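Local coordinates for esterase A (Caulobacter crescentus, PDB 5GKV), which probably acts as a serine hydrolase of the beta-lactamase and penicillin-binding-protein family, cleaving ester substrates, at residues A25-V30 with I379-A384; A335-H340 with F349-R354; L75-S80 with N265-A270. All coordinates share one frame; numbering follows the deposited sequence. Where two conformers were deposited one is given.

Contact 1: A25-V30 with I379-A384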
loop_
_atom_site.group_PDB
_atom_site.type_symbol
_atom_site.label_atom_id
_atom_site.label_comp_id
_atom_site.label_asym_id
_atom_site.label_seq_id
_atom_site.Cartn_x
_atom_site.Cartn_y
_atom_site.Cartn_z
ATOM N N ALA A 25 -4.450 22.747 -14.367
ATOM C CA ALA A 25 -5.800 23.217 -14.063
ATOM C C ALA A 25 -6.833 22.106 -14.184
ATOM O O ALA A 25 -7.806 22.090 -13.432
ATOM C CB ALA A 25 -6.180 24.391 -14.976
ATOM N N ALA A 26 -6.654 21.173 -15.129
ATOM C CA ALA A 26 -7.612 20.075 -15.262
ATOM C C ALA A 26 -7.683 19.226 -13.993
ATOM O O ALA A 26 -8.751 18.696 -13.650
ATOM C CB ALA A 26 -7.248 19.187 -16.461
ATOM N N VAL A 27 -6.563 19.079 -13.288
ATOM C CA VAL A 27 -6.581 18.311 -12.046
ATOM C C VAL A 27 -7.478 18.991 -11.018
ATOM O O VAL A 27 -8.302 18.339 -10.367
ATOM C CB VAL A 27 -5.152 18.117 -11.511
ATOM C CG1 VAL A 27 -5.188 17.333 -10.206
ATOM C CG2 VAL A 27 -4.314 17.351 -12.544
ATOM N N ARG A 28 -7.332 20.316 -10.856
ATOM C CA ARG A 28 -8.191 21.030 -9.912
ATOM C C ARG A 28 -9.660 20.891 -10.292
ATOM O O ARG A 28 -10.522 20.711 -9.420
ATOM C CB ARG A 28 -7.800 22.514 -9.830
ATOM C CG ARG A 28 -8.657 23.312 -8.832
ATOM C CD ARG A 28 -8.398 24.819 -8.883
ATOM N NE ARG A 28 -7.013 25.246 -8.617
ATOM C CZ ARG A 28 -6.529 25.621 -7.425
ATOM N NH1 ARG A 28 -7.290 25.598 -6.333
ATOM N NH2 ARG A 28 -5.264 26.016 -7.316
ATOM N N GLU A 29 -9.968 20.948 -11.593
ATOM C CA GLU A 29 -11.355 20.801 -12.034
ATOM C C GLU A 29 -11.921 19.438 -11.645
ATOM O O GLU A 29 -13.042 19.342 -11.121
ATOM C CB GLU A 29 -11.444 20.983 -13.548
ATOM C CG GLU A 29 -11.178 22.393 -14.022
ATOM C CD GLU A 29 -12.415 23.275 -13.947
ATOM O OE1 GLU A 29 -13.545 22.729 -13.972
ATOM O OE2 GLU A 29 -12.252 24.509 -13.872
ATOM N N VAL A 30 -11.169 18.371 -11.926
ATOM C CA VAL A 30 -11.611 17.018 -11.593
ATOM C C VAL A 30 -11.729 16.851 -10.085
ATOM O O VAL A 30 -12.701 16.262 -9.584
ATOM C CB VAL A 30 -10.650 15.983 -12.204
ATOM C CG1 VAL A 30 -10.958 14.578 -11.674
ATOM C CG2 VAL A 30 -10.752 16.018 -13.748
ATOM N N ILE A 379 -5.657 11.041 -11.671
ATOM C CA ILE A 379 -4.402 10.647 -12.307
ATOM C C ILE A 379 -4.490 10.851 -13.814
ATOM O O ILE A 379 -3.531 11.293 -14.456
ATOM C CB ILE A 379 -4.061 9.190 -11.936
ATOM C CG1 ILE A 379 -3.779 9.088 -10.422
ATOM C CG2 ILE A 379 -2.862 8.676 -12.738
ATOM C CD1 ILE A 379 -3.746 7.652 -9.892
ATOM N N GLU A 380 -5.641 10.538 -14.401
ATOM C CA GLU A 380 -5.788 10.725 -15.841
ATOM C C GLU A 380 -5.734 12.205 -16.205
ATOM O O GLU A 380 -5.099 12.587 -17.197
ATOM C CB GLU A 380 -7.089 10.056 -16.311
ATOM C CG GLU A 380 -6.979 8.522 -16.195
ATOM C CD GLU A 380 -8.203 7.770 -16.696
ATOM O OE1 GLU A 380 -9.293 8.374 -16.755
ATOM O OE2 GLU A 380 -8.067 6.569 -17.038
ATOM N N ALA A 381 -6.333 13.065 -15.382
ATOM C CA ALA A 381 -6.221 14.501 -15.621
ATOM C C ALA A 381 -4.782 14.984 -15.494
ATOM O O ALA A 381 -4.344 15.876 -16.240
ATOM C CB ALA A 381 -7.114 15.274 -14.646
ATOM N N ALA A 382 -4.039 14.438 -14.527
ATOM C CA ALA A 382 -2.653 14.858 -14.367
ATOM C C ALA A 382 -1.837 14.480 -15.598
ATOM O O ALA A 382 -1.073 15.298 -16.125
ATOM C CB ALA A 382 -2.059 14.235 -13.102
ATOM N N TYR A 383 -2.002 13.237 -16.081
ATOM C CA TYR A 383 -1.268 12.814 -17.273
ATOM C C TYR A 383 -1.689 13.607 -18.507
ATOM O O TYR A 383 -0.852 13.897 -19.371
ATOM C CB TYR A 383 -1.462 11.317 -17.523
ATOM C CG TYR A 383 -0.455 10.444 -16.801
ATOM C CD1 TYR A 383 -0.751 9.894 -15.552
ATOM C CD2 TYR A 383 0.785 10.153 -17.374
ATOM C CE1 TYR A 383 0.174 9.087 -14.886
ATOM C CE2 TYR A 383 1.708 9.349 -16.719
ATOM C CZ TYR A 383 1.392 8.823 -15.475
ATOM O OH TYR A 383 2.295 8.025 -14.824
ATOM N N ALA A 384 -2.981 13.944 -18.625
ATOM C CA ALA A 384 -3.439 14.731 -19.769
ATOM C C ALA A 384 -2.907 16.156 -19.735
ATOM O O ALA A 384 -3.018 16.875 -20.735
ATOM C CB ALA A 384 -4.970 14.761 -19.828
#

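Contact 2: A335-H340 with F349-R354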
loop_
_atom_site.group_PDB
_atom_site.type_symbol
_atom_site.label_atom_id
_atom_site.label_comp_id
_atom_site.label_asym_id
_atom_site.label_seq_id
_atom_site.Cartn_x
_atom_site.Cartn_y
_atom_site.Cartn_z
ATOM N N ALA A 335 2.047 1.303 -18.901
ATOM C CA ALA A 335 1.839 -0.093 -18.520
ATOM C C ALA A 335 2.762 -0.510 -17.383
ATOM O O ALA A 335 2.342 -1.248 -16.484
ATOM C CB ALA A 335 2.030 -1.013 -19.731
ATOM N N GLU A 336 4.015 -0.040 -17.389
ATOM C CA GLU A 336 5.011 -0.474 -16.416
ATOM C C GLU A 336 5.083 0.432 -15.185
ATOM O O GLU A 336 5.974 0.247 -14.350
ATOM C CB GLU A 336 6.404 -0.595 -17.068
ATOM C CG GLU A 336 7.014 0.693 -17.634
ATOM C CD GLU A 336 6.514 1.041 -19.051
ATOM O OE1 GLU A 336 5.531 0.442 -19.543
ATOM O OE2 GLU A 336 7.110 1.943 -19.676
ATOM N N ALA A 337 4.167 1.388 -15.041
ATOM C CA ALA A 337 4.039 2.069 -13.757
ATOM C C ALA A 337 3.571 1.071 -12.699
ATOM O O ALA A 337 3.075 -0.015 -13.016
ATOM C CB ALA A 337 3.067 3.244 -13.867
ATOM N N PHE A 338 3.713 1.454 -11.428
ATOM C CA PHE A 338 3.497 0.513 -10.336
ATOM C C PHE A 338 3.186 1.274 -9.055
ATOM O O PHE A 338 3.528 2.455 -8.902
ATOM C CB PHE A 338 4.725 -0.386 -10.113
ATOM C CG PHE A 338 5.981 0.377 -9.793
ATOM C CD1 PHE A 338 6.801 0.842 -10.810
ATOM C CD2 PHE A 338 6.350 0.629 -8.476
ATOM C CE1 PHE A 338 7.949 1.533 -10.521
ATOM C CE2 PHE A 338 7.502 1.344 -8.186
ATOM C CZ PHE A 338 8.311 1.784 -9.213
ATOM N N GLY A 339 2.595 0.557 -8.111
ATOM C CA GLY A 339 2.233 1.156 -6.833
ATOM C C GLY A 339 1.389 0.192 -6.037
ATOM O O GLY A 339 1.573 -1.026 -6.113
ATOM N N HIS A 340 0.468 0.748 -5.261
ATOM C CA HIS A 340 -0.490 -0.101 -4.581
ATOM C C HIS A 340 -1.680 0.753 -4.184
ATOM O O HIS A 340 -1.564 1.976 -4.022
ATOM C CB HIS A 340 0.134 -0.803 -3.366
ATOM C CG HIS A 340 -0.424 -2.172 -3.107
ATOM N ND1 HIS A 340 -1.693 -2.380 -2.606
ATOM C CD2 HIS A 340 0.122 -3.403 -3.270
ATOM C CE1 HIS A 340 -1.914 -3.681 -2.498
ATOM N NE2 HIS A 340 -0.825 -4.323 -2.890
ATOM N N PHE A 349 1.448 5.698 -6.553
ATOM C CA PHE A 349 2.070 5.043 -7.697
ATOM C C PHE A 349 3.313 5.807 -8.131
ATOM O O PHE A 349 3.470 7.002 -7.852
ATOM C CB PHE A 349 1.095 4.945 -8.875
ATOM C CG PHE A 349 0.835 6.278 -9.533
ATOM C CD1 PHE A 349 -0.077 7.170 -8.979
ATOM C CD2 PHE A 349 1.542 6.659 -10.666
ATOM C CE1 PHE A 349 -0.297 8.423 -9.567
ATOM C CE2 PHE A 349 1.328 7.911 -11.257
ATOM C CZ PHE A 349 0.409 8.781 -10.714
ATOM N N ALA A 350 4.162 5.105 -8.887
ATOM C CA ALA A 350 5.351 5.660 -9.514
ATOM C C ALA A 350 5.366 5.282 -10.987
ATOM O O ALA A 350 4.965 4.173 -11.351
ATOM C CB ALA A 350 6.641 5.144 -8.850
ATOM N N ASP A 351 5.848 6.190 -11.827
ATOM C CA ASP A 351 6.003 5.941 -13.259
ATOM C C ASP A 351 7.443 6.286 -13.614
ATOM O O ASP A 351 7.767 7.450 -13.886
ATOM C CB ASP A 351 4.997 6.758 -14.064
ATOM C CG ASP A 351 5.127 6.558 -15.562
ATOM O OD1 ASP A 351 6.079 5.863 -16.025
ATOM O OD2 ASP A 351 4.278 7.128 -16.281
ATOM N N PRO A 352 8.348 5.300 -13.598
ATOM C CA PRO A 352 9.753 5.609 -13.916
ATOM C C PRO A 352 9.950 6.043 -15.352
ATOM O O PRO A 352 10.928 6.742 -15.632
ATOM C CB PRO A 352 10.488 4.290 -13.632
ATOM C CG PRO A 352 9.596 3.553 -12.692
ATOM C CD PRO A 352 8.182 3.927 -13.102
ATOM N N THR A 353 9.058 5.643 -16.266
ATOM C CA THR A 353 9.230 5.987 -17.674
ATOM C C THR A 353 9.006 7.474 -17.914
ATOM O O THR A 353 9.760 8.108 -18.661
ATOM C CB THR A 353 8.273 5.165 -18.530
ATOM O OG1 THR A 353 8.554 3.772 -18.346
ATOM C CG2 THR A 353 8.421 5.521 -19.992
ATOM N N ARG A 354 7.969 8.044 -17.303
ATOM C CA ARG A 354 7.675 9.466 -17.439
ATOM C C ARG A 354 8.273 10.304 -16.312
ATOM O O ARG A 354 8.232 11.534 -16.386
ATOM C CB ARG A 354 6.156 9.686 -17.497
ATOM C CG ARG A 354 5.409 8.779 -18.480
ATOM C CD ARG A 354 5.503 9.292 -19.897
ATOM N NE ARG A 354 4.858 10.591 -20.055
ATOM C CZ ARG A 354 3.591 10.762 -20.421
ATOM N NH1 ARG A 354 2.810 9.714 -20.671
ATOM N NH2 ARG A 354 3.103 11.992 -20.542
#

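Contact 3: L75-S80 with N265-A270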
loop_
_atom_site.group_PDB
_atom_site.type_symbol
_atom_site.label_atom_id
_atom_site.label_comp_id
_atom_site.label_asym_id
_atom_site.label_seq_id
_atom_site.Cartn_x
_atom_site.Cartn_y
_atom_site.Cartn_z
ATOM N N LEU A 75 -3.551 13.319 8.948
ATOM C CA LEU A 75 -3.143 11.954 8.609
ATOM C C LEU A 75 -4.363 11.079 8.349
ATOM O O LEU A 75 -5.431 11.300 8.928
ATOM C CB LEU A 75 -2.325 11.321 9.744
ATOM C CG LEU A 75 -0.985 11.977 10.055
ATOM C CD1 LEU A 75 -0.404 11.392 11.345
ATOM C CD2 LEU A 75 -0.058 11.735 8.866
ATOM N N THR A 76 -4.196 10.074 7.477
ATOM C CA THR A 76 -5.273 9.125 7.190
ATOM C C THR A 76 -4.705 7.717 7.149
ATOM O O THR A 76 -3.598 7.497 6.646
ATOM C CB THR A 76 -6.000 9.427 5.846
ATOM O OG1 THR A 76 -6.425 10.797 5.824
ATOM C CG2 THR A 76 -7.249 8.566 5.683
ATOM N N ALA A 77 -5.470 6.762 7.662
ATOM C CA ALA A 77 -5.133 5.353 7.467
ATOM C C ALA A 77 -5.065 5.005 5.978
ATOM O O ALA A 77 -5.972 5.321 5.214
ATOM C CB ALA A 77 -6.170 4.473 8.169
ATOM N N LEU A 78 -3.992 4.314 5.577
ATOM C CA LEU A 78 -3.739 4.008 4.174
ATOM C C LEU A 78 -4.238 2.631 3.754
ATOM O O LEU A 78 -4.331 2.364 2.552
ATOM C CB LEU A 78 -2.229 4.086 3.877
ATOM C CG LEU A 78 -1.541 5.415 4.188
ATOM C CD1 LEU A 78 -0.008 5.312 3.912
ATOM C CD2 LEU A 78 -2.188 6.587 3.402
ATOM N N PHE A 79 -4.551 1.763 4.712
ATOM C CA PHE A 79 -4.891 0.358 4.476
ATOM C C PHE A 79 -3.847 -0.223 3.522
ATOM O O PHE A 79 -2.650 0.015 3.736
ATOM C CB PHE A 79 -6.350 0.256 4.035
ATOM C CG PHE A 79 -7.294 0.712 5.103
ATOM C CD1 PHE A 79 -7.560 -0.109 6.191
ATOM C CD2 PHE A 79 -7.846 1.981 5.070
ATOM C CE1 PHE A 79 -8.390 0.322 7.215
ATOM C CE2 PHE A 79 -8.680 2.414 6.083
ATOM C CZ PHE A 79 -8.950 1.589 7.154
ATOM N N SER A 80 -4.243 -0.944 2.471
ATOM C CA SER A 80 -3.268 -1.701 1.694
ATOM C C SER A 80 -2.380 -0.821 0.828
ATOM O O SER A 80 -1.424 -1.335 0.249
ATOM C CB SER A 80 -3.974 -2.762 0.839
ATOM O OG SER A 80 -5.157 -2.266 0.233
ATOM N N ASN A 265 -1.889 -0.641 8.165
ATOM C CA ASN A 265 -2.105 0.426 9.147
ATOM C C ASN A 265 -1.087 1.556 9.042
ATOM O O ASN A 265 -0.881 2.295 10.014
ATOM C CB ASN A 265 -2.148 -0.128 10.578
ATOM C CG ASN A 265 -0.775 -0.317 11.182
ATOM O OD1 ASN A 265 0.197 -0.619 10.482
ATOM N ND2 ASN A 265 -0.686 -0.147 12.503
ATOM N N GLY A 266 -0.460 1.736 7.888
ATOM C CA GLY A 266 0.273 2.968 7.664
ATOM C C GLY A 266 -0.644 4.179 7.727
ATOM O O GLY A 266 -1.844 4.101 7.437
ATOM N N HIS A 267 -0.064 5.311 8.119
ATOM C CA HIS A 267 -0.735 6.607 8.131
ATOM C C HIS A 267 0.145 7.633 7.432
ATOM O O HIS A 267 1.349 7.712 7.716
ATOM C CB HIS A 267 -1.021 7.070 9.566
ATOM C CG HIS A 267 -2.122 6.307 10.232
ATOM N ND1 HIS A 267 -1.938 5.040 10.743
ATOM C CD2 HIS A 267 -3.421 6.623 10.458
ATOM C CE1 HIS A 267 -3.080 4.607 11.255
ATOM N NE2 HIS A 267 -3.993 5.548 11.099
ATOM N N ALA A 268 -0.452 8.450 6.561
ATOM C CA ALA A 268 0.361 9.388 5.792
ATOM C C ALA A 268 -0.514 10.501 5.238
ATOM O O ALA A 268 -1.744 10.423 5.257
ATOM C CB ALA A 268 1.094 8.696 4.644
ATOM N N THR A 269 0.150 11.518 4.695
ATOM C CA THR A 269 -0.480 12.494 3.815
ATOM C C THR A 269 -0.184 12.127 2.365
ATOM O O THR A 269 0.748 11.366 2.065
ATOM C CB THR A 269 0.035 13.911 4.070
ATOM O OG1 THR A 269 1.413 13.975 3.676
ATOM C CG2 THR A 269 -0.129 14.313 5.537
ATOM N N ALA A 270 -0.991 12.678 1.460
ATOM C CA ALA A 270 -0.785 12.394 0.040
ATOM C C ALA A 270 0.583 12.861 -0.452
ATOM O O ALA A 270 1.278 12.073 -1.125
ATOM C CB ALA A 270 -1.934 13.003 -0.765
HETATM O O HOH W 1 -3.913 12.117 5.009
#

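Contact 1: A25-V30 with I379-A384
Ala26 O accepts the backbone N-H of Val30 at 3.0 Å inside its own helix, and Ala381 CB from the facing helix rests 3.9 Å from Ala26 O. Ala381 CB packs against the side chains of Ala26, Val27 and Val30. The carbon nearest to Ala381 CB is Val30 CG2, at 3.8 Å, while Ala26 CB stands a little farther from Ala381 CB, at 4.3 Å. Residues this small let the backbones come together: the Val27 and Ala381 CA atoms are 5.2 Å apart, and the two short axes approach to 8.1 Å while running nearly antiparallel, at 162°. The pair is a worked example of how the serine beta-lactamase fold brings its chain ends together, since helix 25-35 from the start of the chain and helix 373-384 from its end lie side by side on one face of the central antiparallel sheet. Val27 reaches Phe45 and Ala382 reaches Phe47, both on strand 42-49, so the same two residues that meet between the helices also face the sheet. Val27 has CG1 anti to its backbone N (chi1 179°), which directs CG2 across the interface. Val27 CG2 settles over the peptide joining Ala381 to Ala382, touching Ala382 CA at 3.5 Å, and Ala382 CB lies alongside Val27 CG2 at 3.9 Å. Farther along, Val30 also packs on Arg377 and Leu378, one turn earlier on the partner helix. At the other end, the side chain of Ala26 touches Ser385, whose OG is hydrogen-bonded to Ala381 O. Ile379 and Tyr383 direct their CB atoms away from the N-terminal helix, and both side chains pack on strand 347-351.

Contact 2: A335-H340 with F349-R354
This is the open end of a beta hairpin, away from its turn, where Phe338 and Ala350 form an antiparallel hydrogen-bonded pair between neighbouring strands of the central sheet. Phe338 N gives to Ala350 O at 3.0 Å, and Ala350 N returns a shorter bond to Phe338 O at 2.7 Å. In the next, non-hydrogen-bonded pair, Gly339 and Phe349 bring their CA atoms to 4.0 Å. The Phe338 ring carries the side-chain packing: Ala350 CB lies over one face, 4.1 Å from the centroid, whereas Pro352 CG meets the ring edge at CE1, 3.4 Å away. Phe322 adds an edge-to-face ring contact. Strand 338-341 probably corresponds to the cleft-edge strand that carries the Lys-Thr-Gly motif in relatives of the beta-lactamase fold; His340, near its end, begins a His-Ser-Gly sequence and packs on Lys83 and Tyr169. Beyond the paired strands, Thr353 OG1 donates to Glu336 OE2 at 2.7 Å. The oxygen is met on its anti side, and the bend at Glu336 chi2 (-83°) brings the carboxylate across. Asp351 shapes the following turn as an Asx motif: OD1 accepts Arg354 N from above the carboxylate plane, while OD2 is hydrogen-bonded to Tyr383 OH and Thr334 OG1.

Contact 3: L75-S80 with N265-A270
Leu78 lays its side chain along Gly266 and Ala268, just past strand 76-77, an outer strand of a small three-stranded antiparallel sheet with strands 266-268 and 206-208. From the backbone outward, CB lies 3.6 Å from Gly266 O and CG stays close to the same oxygen, since CG is anti to the carbonyl carbon of Leu78 (chi1 -57°). Both branches reach Ala268: CD1 packs on Ala268 CB at 3.6 Å, and CD2 meets Ala268 CB and its backbone N, both at 4.1 Å. Leu206 on the third strand touches both Leu78 and Ala268. The oxygen that Leu78 covers is also its anchor, for Leu78 N donates to Gly266 O at 2.8 Å. The pairing continues at Thr76 and Ala268, where Ala268 N gives to Thr76 O at 3.3 Å and the return bond, from Thr76 N, is weak. Between these two anchor points Ala77 pairs with His267, and Ala77 CA sits over one face of the imidazole in a CH-pi contact, 4.0 Å from the ring centroid and offset toward the rim. His267 ND1 turns back to Asn265 O in a weak bond that helps set the ring. Two residues beyond Leu78, Ser80 begins a Ser-x-x-Lys sequence that ends at Lys83, consistent with the nucleophile motif of this family. A short link, 78-81, carries the chain from the strand to helix 82-95, the probable nucleophile helix, while on the partner segment Thr269 occupies the N-cap of helix 270-281. At the Thr76 end, a water joins the two strands by donating to Ala268 O at 2.8 Å and accepting from Thr76 OG1.

Overall arrangement
Contact 1 packs on the sheet to which contact 2 belongs; their centres are about 17 Å apart, and they meet directly. The hydrogen bond between Tyr383 OH and Asp351 OD2 measures 2.6 Å, and Ile379 CD1 packs 3.5 Å from Phe349 CE1. The terminal helix of contact 1 therefore backs the hairpin of contact 2. Contact 3 belongs to a separate small sheet; its centre is about 20 Å from that of contact 2, yet the two touch where His340 ND1 comes within 3.1 Å of Ser80 O, at the probable active site. Contact 1 stays remote from contact 3, with nearest atoms about 11 Å apart, and the hairpin of contact 2 touches both.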